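Local coordinates for protein sugar-binding transcriptional regulator, LacI family (Enterococcus faecalis, PDB 3CS3) that probably acts as a sugar-responsive repressor of the LacI family, binding regulatory DNA to control transcription in answer to a small-molecule effector, at residues D101-A106 and L137-R142; K120-S125 and E152-D157; T227-K232 and R260-E265. All coordinates share one frame; numbering follows the deposited sequence. Where two conformers were deposited one is given.

Contact 1. Residues D101-A106 and L137-R142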
ATOM      1  N   ASP A 101     -21.600   0.538  -1.751  1.00 37.74           N
ATOM      2  CA  ASP A 101     -22.778   1.334  -2.054  1.00 39.19           C
ATOM      3  C   ASP A 101     -22.339   2.686  -2.638  1.00 36.83           C
ATOM      4  O   ASP A 101     -22.260   3.700  -1.931  1.00 34.45           O
ATOM      5  CB  ASP A 101     -23.619   1.510  -0.792  1.00 38.42           C
ATOM      6  CG  ASP A 101     -24.935   2.207  -1.055  1.00 41.22           C
ATOM      7  OD1 ASP A 101     -25.543   1.980  -2.126  1.00 43.17           O
ATOM      8  OD2 ASP A 101     -25.362   2.978  -0.173  1.00 38.49           O
ATOM      9  N   ASN A 102     -22.033   2.672  -3.934  1.00 37.73           N
ATOM     10  CA  ASN A 102     -21.560   3.850  -4.659  1.00 37.60           C
ATOM     11  C   ASN A 102     -22.628   4.927  -4.793  1.00 36.25           C
ATOM     12  O   ASN A 102     -22.324   6.117  -4.748  1.00 40.52           O
ATOM     13  CB  ASN A 102     -21.063   3.454  -6.048  1.00 37.47           C
ATOM     14  CG  ASN A 102     -19.817   2.598  -6.006  1.00 35.40           C
ATOM     15  OD1 ASN A 102     -18.822   2.954  -5.372  1.00 30.64           O
ATOM     16  ND2 ASN A 102     -19.861   1.465  -6.694  1.00 31.45           N
ATOM     17  N   ARG A 103     -23.876   4.493  -4.949  1.00 34.82           N
ATOM     18  CA  ARG A 103     -25.017   5.398  -5.067  1.00 28.62           C
ATOM     19  C   ARG A 103     -25.300   6.149  -3.771  1.00 26.86           C
ATOM     20  O   ARG A 103     -25.520   7.352  -3.796  1.00 40.43           O
ATOM     21  CB  ARG A 103     -26.245   4.643  -5.587  1.00 30.34           C
ATOM     22  CG  ARG A 103     -25.997   4.100  -6.995  1.00 34.05           C
ATOM     23  CD  ARG A 103     -27.202   3.448  -7.629  1.00 40.29           C
ATOM     24  NE  ARG A 103     -26.984   3.256  -9.064  1.00 42.42           N
ATOM     25  CZ  ARG A 103     -27.630   3.913 -10.023  1.00 48.24           C
ATOM     26  NH1 ARG A 103     -28.568   4.802  -9.716  1.00 40.49           N
ATOM     27  NH2 ARG A 103     -27.347   3.668 -11.296  1.00 46.34           N
ATOM     28  N   GLY A 104     -25.251   5.454  -2.644  1.00 31.67           N
ATOM     29  CA  GLY A 104     -25.411   6.097  -1.344  1.00 30.38           C
ATOM     30  C   GLY A 104     -24.227   6.961  -0.951  1.00 40.02           C
ATOM     31  O   GLY A 104     -24.405   7.997  -0.313  1.00 44.55           O
ATOM     32  N   GLY A 105     -23.023   6.531  -1.330  1.00 37.56           N
ATOM     33  CA  GLY A 105     -21.806   7.284  -1.053  1.00 29.42           C
ATOM     34  C   GLY A 105     -21.715   8.580  -1.836  1.00 29.19           C
ATOM     35  O   GLY A 105     -21.402   9.627  -1.274  1.00 33.56           O
ATOM     36  N   ALA A 106     -21.988   8.508  -3.136  1.00 31.63           N
ATOM     37  CA  ALA A 106     -21.973   9.691  -3.985  1.00 34.41           C
ATOM     38  C   ALA A 106     -23.107  10.656  -3.641  1.00 34.98           C
ATOM     39  O   ALA A 106     -22.916  11.863  -3.721  1.00 37.28           O
ATOM     40  CB  ALA A 106     -22.011   9.309  -5.457  1.00 30.49           C
ATOM     41  N   LEU A 137     -20.759   8.579 -10.849  1.00 41.04           N
ATOM     42  CA  LEU A 137     -21.078   9.607 -11.831  1.00 40.77           C
ATOM     43  C   LEU A 137     -22.577   9.719 -12.106  1.00 39.01           C
ATOM     44  O   LEU A 137     -23.108  10.823 -12.147  1.00 48.54           O
ATOM     45  CB  LEU A 137     -20.317   9.359 -13.134  1.00 36.14           C
ATOM     46  CG  LEU A 137     -20.105  10.549 -14.060  1.00 48.01           C
ATOM     47  CD1 LEU A 137     -19.504  11.718 -13.300  1.00 36.73           C
ATOM     48  CD2 LEU A 137     -19.207  10.129 -15.210  1.00 52.70           C
ATOM     49  N   ALA A 138     -23.252   8.581 -12.264  1.00 39.37           N
ATOM     50  CA  ALA A 138     -24.690   8.553 -12.572  1.00 41.15           C
ATOM     51  C   ALA A 138     -25.538   9.204 -11.490  1.00 43.44           C
ATOM     52  O   ALA A 138     -26.558   9.824 -11.780  1.00 50.28           O
ATOM     53  CB  ALA A 138     -25.162   7.125 -12.813  1.00 33.51           C
ATOM     54  N   VAL A 139     -25.101   9.064 -10.248  1.00 45.97           N
ATOM     55  CA  VAL A 139     -25.819   9.604  -9.105  1.00 45.91           C
ATOM     56  C   VAL A 139     -25.447  11.072  -8.844  1.00 44.85           C
ATOM     57  O   VAL A 139     -26.316  11.883  -8.501  1.00 43.53           O
ATOM     58  CB  VAL A 139     -25.632   8.677  -7.871  1.00 45.03           C
ATOM     59  CG1 VAL A 139     -25.668   9.440  -6.557  1.00 44.77           C
ATOM     60  CG2 VAL A 139     -26.694   7.604  -7.895  1.00 48.85           C
ATOM     61  N   SER A 140     -24.166  11.398  -9.035  1.00 40.69           N
ATOM     62  CA  SER A 140     -23.656  12.760  -8.861  1.00 38.85           C
ATOM     63  C   SER A 140     -24.295  13.724  -9.852  1.00 37.20           C
ATOM     64  O   SER A 140     -24.827  14.753  -9.446  1.00 35.24           O
ATOM     65  CB  SER A 140     -22.135  12.802  -9.023  1.00 38.03           C
ATOM     66  OG  SER A 140     -21.497  11.993  -8.060  1.00 47.62           O
ATOM     67  N   THR A 141     -24.243  13.369 -11.140  1.00 37.74           N
ATOM     68  CA  THR A 141     -24.806  14.183 -12.219  1.00 38.42           C
ATOM     69  C   THR A 141     -26.326  14.347 -12.100  1.00 42.96           C
ATOM     70  O   THR A 141     -26.837  15.444 -12.315  1.00 47.60           O
ATOM     71  CB  THR A 141     -24.456  13.621 -13.612  1.00 33.95           C
ATOM     72  OG1 THR A 141     -24.942  12.280 -13.723  1.00 38.06           O
ATOM     73  CG2 THR A 141     -22.948  13.629 -13.834  1.00 23.83           C
ATOM     74  N   ARG A 142     -27.027  13.269 -11.740  1.00 41.33           N
ATOM     75  CA  ARG A 142     -28.478  13.303 -11.504  1.00 42.38           C
ATOM     76  C   ARG A 142     -28.881  14.297 -10.409  1.00 48.62           C
ATOM     77  O   ARG A 142     -29.807  15.093 -10.599  1.00 50.67           O
ATOM     78  CB  ARG A 142     -29.008  11.902 -11.170  1.00 39.31           C
ATOM     79  CG  ARG A 142     -30.473  11.845 -10.732  1.00 46.61           C
ATOM     80  CD  ARG A 142     -30.883  10.449 -10.267  1.00 51.67           C
ATOM     81  NE  ARG A 142     -30.406  10.128  -8.919  1.00 65.33           N
ATOM     82  CZ  ARG A 142     -30.533   8.936  -8.331  1.00 66.22           C
ATOM     83  NH1 ARG A 142     -30.067   8.752  -7.104  1.00 57.34           N
ATOM     84  NH2 ARG A 142     -31.119   7.924  -8.962  1.00 59.48           N
TER
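Val-139 overlaps the side chain of Arg-103 with one methyl and the first turn of that residue's helix with the other. Both helices belong to the periplasmic-binding-protein-like core of a LacI-family regulator: 102-115 starts right after Asp-101 at its N-cap, and 131-146 follows strand 121-125. The axes of the two short helical segments come within 8.5 Å, with a crossing angle of -37°. Val-139 CG2 lies 3.7 Å from Arg-103 CG and also meets CB; the aliphatic part of the arginine carries most of this packing, with NH1 reaching the same methyl. Val-139 CG1 lies 3.5 Å from Arg-103 O and 3.8 Å from Ala-106 CB. Ala-106, buried, also meets Ser-140 OG, a hydroxyl bonded to Arg-136 O one turn earlier in its own helix. No hydrogen bond joins the two segments. From CG to NE Arg-103 is extended, and its NE forms a salt bridge with Glu-135. That neighbouring carboxylate may temper the repulsion at the solvent-exposed margin, where the guanidinium planes of Arg-103 and Arg-142 stand 66° apart and Arg-142 NH2 sits at the edge of the Arg-103 group, 4.1 Å from NH1.

Contact 2. Residues K120-S125 and E152-D157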
ATOM      1  N   LYS A 120     -20.638  25.594  -8.947  1.00 42.39           N
ATOM      2  CA  LYS A 120     -20.186  24.588  -9.907  1.00 36.76           C
ATOM      3  C   LYS A 120     -19.450  23.495  -9.133  1.00 41.17           C
ATOM      4  O   LYS A 120     -18.729  23.779  -8.172  1.00 34.16           O
ATOM      5  CB  LYS A 120     -19.247  25.188 -10.965  1.00 35.64           C
ATOM      6  CG  LYS A 120     -19.195  24.370 -12.255  1.00 35.81           C
ATOM      7  CD  LYS A 120     -17.788  24.240 -12.823  1.00 39.78           C
ATOM      8  CE  LYS A 120     -17.441  25.373 -13.774  1.00 61.28           C
ATOM      9  NZ  LYS A 120     -16.242  25.042 -14.596  1.00 61.05           N
ATOM     10  N   VAL A 121     -19.637  22.246  -9.545  1.00 38.41           N
ATOM     11  CA  VAL A 121     -18.942  21.129  -8.924  1.00 34.80           C
ATOM     12  C   VAL A 121     -18.072  20.449  -9.969  1.00 40.52           C
ATOM     13  O   VAL A 121     -18.546  20.097 -11.041  1.00 39.58           O
ATOM     14  CB  VAL A 121     -19.926  20.126  -8.273  1.00 34.78           C
ATOM     15  CG1 VAL A 121     -19.192  18.885  -7.756  1.00 34.76           C
ATOM     16  CG2 VAL A 121     -20.668  20.788  -7.126  1.00 27.82           C
ATOM     17  N   LEU A 122     -16.790  20.290  -9.661  1.00 42.89           N
ATOM     18  CA  LEU A 122     -15.878  19.575 -10.546  1.00 42.74           C
ATOM     19  C   LEU A 122     -15.794  18.113 -10.101  1.00 41.59           C
ATOM     20  O   LEU A 122     -15.493  17.819  -8.946  1.00 42.86           O
ATOM     21  CB  LEU A 122     -14.506  20.270 -10.607  1.00 43.47           C
ATOM     22  CG  LEU A 122     -14.505  21.629 -11.336  1.00 53.83           C
ATOM     23  CD1 LEU A 122     -14.776  22.808 -10.404  1.00 63.38           C
ATOM     24  CD2 LEU A 122     -13.211  21.869 -12.062  1.00 56.48           C
ATOM     25  N   LEU A 123     -16.111  17.206 -11.020  1.00 37.69           N
ATOM     26  CA  LEU A 123     -16.199  15.786 -10.706  1.00 35.98           C
ATOM     27  C   LEU A 123     -14.966  15.065 -11.217  1.00 34.52           C
ATOM     28  O   LEU A 123     -14.874  14.732 -12.397  1.00 35.83           O
ATOM     29  CB  LEU A 123     -17.478  15.162 -11.290  1.00 32.90           C
ATOM     30  CG  LEU A 123     -18.851  15.721 -10.878  1.00 39.73           C
ATOM     31  CD1 LEU A 123     -19.946  15.191 -11.802  1.00 34.66           C
ATOM     32  CD2 LEU A 123     -19.194  15.419  -9.414  1.00 27.19           C
ATOM     33  N   LEU A 124     -14.009  14.847 -10.318  1.00 37.40           N
ATOM     34  CA  LEU A 124     -12.784  14.130 -10.650  1.00 34.24           C
ATOM     35  C   LEU A 124     -13.059  12.631 -10.530  1.00 40.38           C
ATOM     36  O   LEU A 124     -13.115  12.073  -9.429  1.00 39.23           O
ATOM     37  CB  LEU A 124     -11.638  14.589  -9.736  1.00 36.90           C
ATOM     38  CG  LEU A 124     -10.214  14.032  -9.875  1.00 39.99           C
ATOM     39  CD1 LEU A 124      -9.759  13.869 -11.332  1.00 39.78           C
ATOM     40  CD2 LEU A 124      -9.243  14.915  -9.089  1.00 37.07           C
ATOM     41  N   SER A 125     -13.262  11.997 -11.678  1.00 37.24           N
ATOM     42  CA  SER A 125     -13.686  10.612 -11.717  1.00 41.23           C
ATOM     43  C   SER A 125     -12.503   9.680 -11.894  1.00 42.95           C
ATOM     44  O   SER A 125     -11.399  10.126 -12.200  1.00 38.01           O
ATOM     45  CB  SER A 125     -14.712  10.390 -12.840  1.00 39.65           C
ATOM     46  OG  SER A 125     -14.109  10.476 -14.115  1.00 59.79           O
ATOM     47  N   GLU A 152     -18.501  19.898 -14.259  1.00 48.28           N
ATOM     48  CA  GLU A 152     -17.556  19.437 -15.263  1.00 44.13           C
ATOM     49  C   GLU A 152     -16.978  18.104 -14.786  1.00 43.92           C
ATOM     50  O   GLU A 152     -16.621  17.962 -13.617  1.00 42.73           O
ATOM     51  CB  GLU A 152     -16.447  20.472 -15.480  1.00 43.73           C
ATOM     52  CG  GLU A 152     -15.502  20.127 -16.628  1.00 59.78           C
ATOM     53  CD  GLU A 152     -14.707  21.317 -17.137  1.00 74.15           C
ATOM     54  OE1 GLU A 152     -14.265  22.161 -16.323  1.00 71.93           O
ATOM     55  OE2 GLU A 152     -14.514  21.399 -18.368  1.00 84.20           O
ATOM     56  N   ILE A 153     -16.909  17.136 -15.694  1.00 41.46           N
ATOM     57  CA  ILE A 153     -16.339  15.821 -15.418  1.00 37.46           C
ATOM     58  C   ILE A 153     -14.890  15.802 -15.888  1.00 44.80           C
ATOM     59  O   ILE A 153     -14.607  16.035 -17.065  1.00 44.63           O
ATOM     60  CB  ILE A 153     -17.139  14.694 -16.132  1.00 37.54           C
ATOM     61  CG1 ILE A 153     -18.569  14.629 -15.590  1.00 40.33           C
ATOM     62  CG2 ILE A 153     -16.435  13.337 -15.987  1.00 37.93           C
ATOM     63  CD1 ILE A 153     -19.517  13.809 -16.435  1.00 41.72           C
ATOM     64  N   ILE A 154     -13.973  15.534 -14.960  1.00 50.55           N
ATOM     65  CA  ILE A 154     -12.551  15.454 -15.281  1.00 48.45           C
ATOM     66  C   ILE A 154     -12.066  14.030 -15.083  1.00 48.96           C
ATOM     67  O   ILE A 154     -12.177  13.474 -13.991  1.00 56.16           O
ATOM     68  CB  ILE A 154     -11.725  16.452 -14.450  1.00 52.88           C
ATOM     69  CG1 ILE A 154     -12.166  17.876 -14.779  1.00 52.67           C
ATOM     70  CG2 ILE A 154     -10.229  16.300 -14.728  1.00 50.56           C
ATOM     71  CD1 ILE A 154     -12.099  18.790 -13.624  1.00 63.86           C
ATOM     72  N   GLN A 155     -11.544  13.450 -16.162  1.00 52.95           N
ATOM     73  CA  GLN A 155     -11.115  12.058 -16.201  1.00 58.83           C
ATOM     74  C   GLN A 155      -9.813  11.834 -15.433  1.00 56.62           C
ATOM     75  O   GLN A 155      -8.830  12.551 -15.634  1.00 61.85           O
ATOM     76  CB  GLN A 155     -10.953  11.607 -17.658  1.00 64.13           C
ATOM     77  CG  GLN A 155     -10.913  10.094 -17.866  1.00 77.78           C
ATOM     78  CD  GLN A 155     -12.255   9.415 -17.618  1.00 91.11           C
ATOM     79  OE1 GLN A 155     -13.304   9.873 -18.078  1.00 87.44           O
ATOM     80  NE2 GLN A 155     -12.219   8.306 -16.894  1.00 98.35           N
ATOM     81  N   GLY A 156      -9.836  10.847 -14.540  1.00 52.73           N
ATOM     82  CA  GLY A 156      -8.649  10.372 -13.825  1.00 47.84           C
ATOM     83  C   GLY A 156      -8.620   8.860 -13.902  1.00 45.20           C
ATOM     84  O   GLY A 156      -9.345   8.269 -14.701  1.00 44.93           O
ATOM     85  N   ASP A 157      -7.790   8.227 -13.078  1.00 51.47           N
ATOM     86  CA  ASP A 157      -7.642   6.767 -13.126  1.00 51.39           C
ATOM     87  C   ASP A 157      -7.539   6.109 -11.746  1.00 51.19           C
ATOM     88  O   ASP A 157      -7.005   4.997 -11.619  1.00 55.76           O
ATOM     89  CB  ASP A 157      -6.456   6.366 -14.024  1.00 53.33           C
ATOM     90  CG  ASP A 157      -5.151   7.068 -13.644  1.00 61.42           C
ATOM     91  OD1 ASP A 157      -4.996   7.487 -12.479  1.00 60.55           O
ATOM     92  OD2 ASP A 157      -4.268   7.192 -14.520  1.00 69.75           O
TER
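The beta-alpha-beta unit made by strand 121-125, helix 131-146 and strand 151-155 brings its two strands side by side here, parallel and in register from Leu-122 beside Glu-152 to Leu-124 beside Ile-154. The ladder starts with Glu-152 N giving to Val-121 O at 3.2 Å. Leu-123 then grips the other strand twice: its N gives to Glu-152 O (2.8 Å, 177° at the hydrogen), while its own O accepts from Ile-154 N, also at 2.8 Å. Ser-125 N reaches Ile-154 O at 3.0 Å to complete the run.

Strand 151-155 is one of the two outer strands of this chain's four-stranded parallel sheet, in the order 151-155, 121-125, 179-183, 207-210, and strand 121-125 lies inside it, bonded on its other side to Asp-180, Phe-182 and Phe-184. Helices pack on both faces, as in the Rossmann-like lobes of periplasmic-binding-protein folds. On the face carrying Leu-122, Leu-124 and Ile-154, Leu-122 CD2 meets Ile-154 CD1 at 3.6 Å, one methyl against another, and helix 160-170 covers them through Ala-166 and Ile-170. Ile-154 CG1 lies beside its own backbone N (chi1 -62°), and a chi2 of 146°, off the staggered position, then sets CD1 against that leucine methyl. The other face holds Leu-123 and Ile-153, looser at 4.1 Å from CD1 to CG1, under Leu-137 of helix 131-146.

Polar side chains sit at the two ends. Ser-125 OG passes 3.6 Å from Ile-154 O. At the opposite end Lys-120 NZ and Glu-152 OE1 form a long salt bridge of 3.9 Å, and the same ammonium is hydrogen-bonded to Gln-175 OE1.

Contact 3. Residues T227-K232 and R260-E265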
ATOM      1  N   THR A 227     -14.593  13.095   3.470  1.00 26.00           N
ATOM      2  CA  THR A 227     -14.560  11.851   2.706  1.00 31.65           C
ATOM      3  C   THR A 227     -15.749  10.952   2.992  1.00 33.33           C
ATOM      4  O   THR A 227     -16.520  11.198   3.920  1.00 39.58           O
ATOM      5  CB  THR A 227     -13.237  11.060   2.984  1.00 36.37           C
ATOM      6  OG1 THR A 227     -13.138   9.942   2.096  1.00 35.00           O
ATOM      7  CG2 THR A 227     -13.177  10.579   4.443  1.00 22.79           C
ATOM      8  N   ILE A 228     -15.883   9.911   2.177  1.00 40.21           N
ATOM      9  CA  ILE A 228     -16.904   8.887   2.367  1.00 34.73           C
ATOM     10  C   ILE A 228     -16.240   7.616   2.899  1.00 34.21           C
ATOM     11  O   ILE A 228     -15.349   7.052   2.268  1.00 35.76           O
ATOM     12  CB  ILE A 228     -17.667   8.595   1.059  1.00 34.56           C
ATOM     13  CG1 ILE A 228     -18.251   9.887   0.443  1.00 32.15           C
ATOM     14  CG2 ILE A 228     -18.731   7.544   1.292  1.00 26.91           C
ATOM     15  CD1 ILE A 228     -19.381  10.547   1.245  1.00 32.49           C
ATOM     16  N   ALA A 229     -16.683   7.188   4.073  1.00 36.15           N
ATOM     17  CA  ALA A 229     -16.077   6.083   4.788  1.00 32.35           C
ATOM     18  C   ALA A 229     -16.934   4.844   4.740  1.00 35.60           C
ATOM     19  O   ALA A 229     -18.153   4.925   4.685  1.00 39.10           O
ATOM     20  CB  ALA A 229     -15.840   6.467   6.224  1.00 34.81           C
ATOM     21  N   TYR A 230     -16.270   3.696   4.770  1.00 36.86           N
ATOM     22  CA  TYR A 230     -16.915   2.398   4.894  1.00 38.07           C
ATOM     23  C   TYR A 230     -15.938   1.485   5.641  1.00 38.59           C
ATOM     24  O   TYR A 230     -14.750   1.807   5.765  1.00 35.29           O
ATOM     25  CB  TYR A 230     -17.277   1.840   3.506  1.00 39.62           C
ATOM     26  CG  TYR A 230     -16.160   1.933   2.482  1.00 38.68           C
ATOM     27  CD1 TYR A 230     -16.082   3.011   1.597  1.00 35.10           C
ATOM     28  CD2 TYR A 230     -15.180   0.938   2.396  1.00 38.52           C
ATOM     29  CE1 TYR A 230     -15.044   3.101   0.657  1.00 34.94           C
ATOM     30  CE2 TYR A 230     -14.149   1.015   1.465  1.00 31.86           C
ATOM     31  CZ  TYR A 230     -14.086   2.095   0.599  1.00 37.22           C
ATOM     32  OH  TYR A 230     -13.063   2.153  -0.318  1.00 44.29           O
ATOM     33  N   SER A 231     -16.426   0.363   6.155  1.00 39.40           N
ATOM     34  CA  SER A 231     -15.540  -0.602   6.800  1.00 40.88           C
ATOM     35  C   SER A 231     -14.800  -1.438   5.756  1.00 41.05           C
ATOM     36  O   SER A 231     -15.403  -2.300   5.098  1.00 39.81           O
ATOM     37  CB  SER A 231     -16.323  -1.508   7.749  1.00 41.54           C
ATOM     38  OG  SER A 231     -15.435  -2.267   8.553  1.00 56.13           O
ATOM     39  N   LYS A 232     -13.501  -1.180   5.601  1.00 36.27           N
ATOM     40  CA  LYS A 232     -12.673  -1.947   4.667  1.00 39.52           C
ATOM     41  C   LYS A 232     -12.407  -3.371   5.162  1.00 40.52           C
ATOM     42  O   LYS A 232     -12.328  -4.298   4.354  1.00 47.99           O
ATOM     43  CB  LYS A 232     -11.341  -1.258   4.393  1.00 44.94           C
ATOM     44  CG  LYS A 232     -11.425   0.152   3.848  1.00 54.87           C
ATOM     45  CD  LYS A 232     -11.153   1.145   4.958  1.00 61.29           C
ATOM     46  CE  LYS A 232     -10.332   2.306   4.473  1.00 51.74           C
ATOM     47  NZ  LYS A 232     -10.352   3.383   5.495  1.00 60.58           N
ATOM     48  N   ARG A 260     -20.781   6.176   4.959  1.00 35.80           N
ATOM     49  CA  ARG A 260     -21.133   7.375   5.709  1.00 41.03           C
ATOM     50  C   ARG A 260     -20.180   8.515   5.356  1.00 42.97           C
ATOM     51  O   ARG A 260     -19.018   8.278   5.011  1.00 41.61           O
ATOM     52  CB  ARG A 260     -21.131   7.107   7.221  1.00 41.77           C
ATOM     53  CG  ARG A 260     -19.758   6.963   7.867  1.00 51.58           C
ATOM     54  CD  ARG A 260     -19.845   6.325   9.252  1.00 57.43           C
ATOM     55  NE  ARG A 260     -18.701   6.687  10.094  1.00 70.98           N
ATOM     56  CZ  ARG A 260     -17.534   6.045  10.118  1.00 73.79           C
ATOM     57  NH1 ARG A 260     -17.322   4.984   9.346  1.00 71.12           N
ATOM     58  NH2 ARG A 260     -16.566   6.469  10.925  1.00 67.83           N
ATOM     59  N   PHE A 261     -20.682   9.747   5.417  1.00 40.33           N
ATOM     60  CA  PHE A 261     -19.851  10.928   5.213  1.00 34.06           C
ATOM     61  C   PHE A 261     -19.090  11.268   6.496  1.00 39.24           C
ATOM     62  O   PHE A 261     -19.649  11.220   7.592  1.00 42.08           O
ATOM     63  CB  PHE A 261     -20.701  12.122   4.728  1.00 33.88           C
ATOM     64  CG  PHE A 261     -19.951  13.437   4.691  1.00 26.80           C
ATOM     65  CD1 PHE A 261     -18.959  13.662   3.744  1.00 21.81           C
ATOM     66  CD2 PHE A 261     -20.240  14.446   5.605  1.00 30.03           C
ATOM     67  CE1 PHE A 261     -18.259  14.868   3.705  1.00 28.66           C
ATOM     68  CE2 PHE A 261     -19.547  15.656   5.576  1.00 34.61           C
ATOM     69  CZ  PHE A 261     -18.549  15.865   4.624  1.00 24.34           C
ATOM     70  N   ILE A 262     -17.810  11.594   6.351  1.00 39.77           N
ATOM     71  CA  ILE A 262     -16.988  12.019   7.476  1.00 42.47           C
ATOM     72  C   ILE A 262     -16.510  13.432   7.199  1.00 46.62           C
ATOM     73  O   ILE A 262     -15.799  13.671   6.215  1.00 47.63           O
ATOM     74  CB  ILE A 262     -15.768  11.077   7.713  1.00 46.57           C
ATOM     75  CG1 ILE A 262     -16.239   9.692   8.174  1.00 35.58           C
ATOM     76  CG2 ILE A 262     -14.769  11.700   8.714  1.00 36.41           C
ATOM     77  CD1 ILE A 262     -15.160   8.867   8.844  1.00 54.98           C
ATOM     78  N   GLU A 263     -16.909  14.361   8.066  1.00 47.37           N
ATOM     79  CA  GLU A 263     -16.629  15.777   7.855  1.00 54.55           C
ATOM     80  C   GLU A 263     -15.163  16.127   8.049  1.00 49.25           C
ATOM     81  O   GLU A 263     -14.454  15.508   8.843  1.00 52.68           O
ATOM     82  CB  GLU A 263     -17.545  16.672   8.702  1.00 56.11           C
ATOM     83  CG  GLU A 263     -17.566  16.371  10.198  1.00 74.99           C
ATOM     84  CD  GLU A 263     -18.545  17.255  10.964  1.00 74.25           C
ATOM     85  OE1 GLU A 263     -19.087  16.789  11.989  1.00 86.71           O
ATOM     86  OE2 GLU A 263     -18.776  18.412  10.543  1.00 82.52           O
ATOM     87  N   GLY A 264     -14.716  17.110   7.282  1.00 46.54           N
ATOM     88  CA  GLY A 264     -13.340  17.559   7.331  1.00 47.08           C
ATOM     89  C   GLY A 264     -13.233  19.008   6.923  1.00 49.99           C
ATOM     90  O   GLY A 264     -14.030  19.496   6.117  1.00 53.52           O
ATOM     91  N   GLU A 265     -12.216  19.680   7.457  1.00 51.65           N
ATOM     92  CA  GLU A 265     -12.024  21.111   7.216  0.50 53.12           C
ATOM     93  C   GLU A 265     -11.593  21.443   5.782  1.00 51.87           C
ATOM     94  O   GLU A 265     -11.418  22.617   5.432  1.00 54.22           O
ATOM     95  CB  GLU A 265     -11.052  21.708   8.242  0.50 55.08           C
ATOM     96  CG  GLU A 265     -11.728  22.302   9.471  0.50 59.39           C
ATOM     97  CD  GLU A 265     -12.143  23.748   9.270  0.50 65.55           C
ATOM     98  OE1 GLU A 265     -13.349  24.047   9.403  0.50 68.37           O
ATOM     99  OE2 GLU A 265     -11.264  24.587   8.974  0.50 67.42           O
TER
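Strands 227-229 and 260-262 pair antiparallel, their short axes 136° apart and 4.6 Å at the closest. Thr-227 with Ile-262 and Ala-229 with Arg-260 are hydrogen-bonded pairs, and Ile-228 with Phe-261 is the non-hydrogen-bonded pair between them. Thr-227 and Ile-262 exchange two bonds, the shorter from Ile-262 N to Thr-227 O at 2.8 Å. Ala-229 N gives to Arg-260 O at 2.7 Å, and Arg-260 N returns a bond to Ala-229 O. Strand 227-229 thereby forms one outer edge of this chain's mixed sheet, as its only antiparallel member.

Ile-228 and Phe-261 share one face: Ile-228 CD1 comes to the ring's edge, 4.0 Å from CD1 of Phe-261, the side chains at about a right angle. Helix 102-115 packs there through Gln-108, Ala-109 and Gln-112. On the other face Ala-229 CB lies 3.6 Å from Ile-262 CD1 and over one face of the Arg-260 guanidinium, 3.8 Å from NH1. Thr-227 OG1 bonds to Asp-186 OD1 and Asn-214 N.

Backbone bonds supply the polar links between the strands, while the side chains add apolar contact; that guanidinium face also meets Ile-262 CG1, so the charged group packs by its flat side while Arg-260 remains exposed.

How the contacts relate
Contacts 1 and 2 share the surroundings of helix 131-146: contact 1 uses its side toward helix 102-115, while Leu-137 of the same segment packs on Leu-123 and Ile-153 of contact 2. Contact 3 lies in the other sheet and meets contact 1 where Ile-228 CD1 touches Gly-105 O; contacts 2 and 3 stay about 11 Å apart at their nearest atoms. All three are partly buried, with charged residues at exposed margins. Two are ladders of backbone hydrogen bonds, parallel in contact 2 and antiparallel in contact 3, each at a sheet's outer strand. Contact 1, helix on helix, has no hydrogen bond across it and rests on van der Waals packing, mostly of side chains.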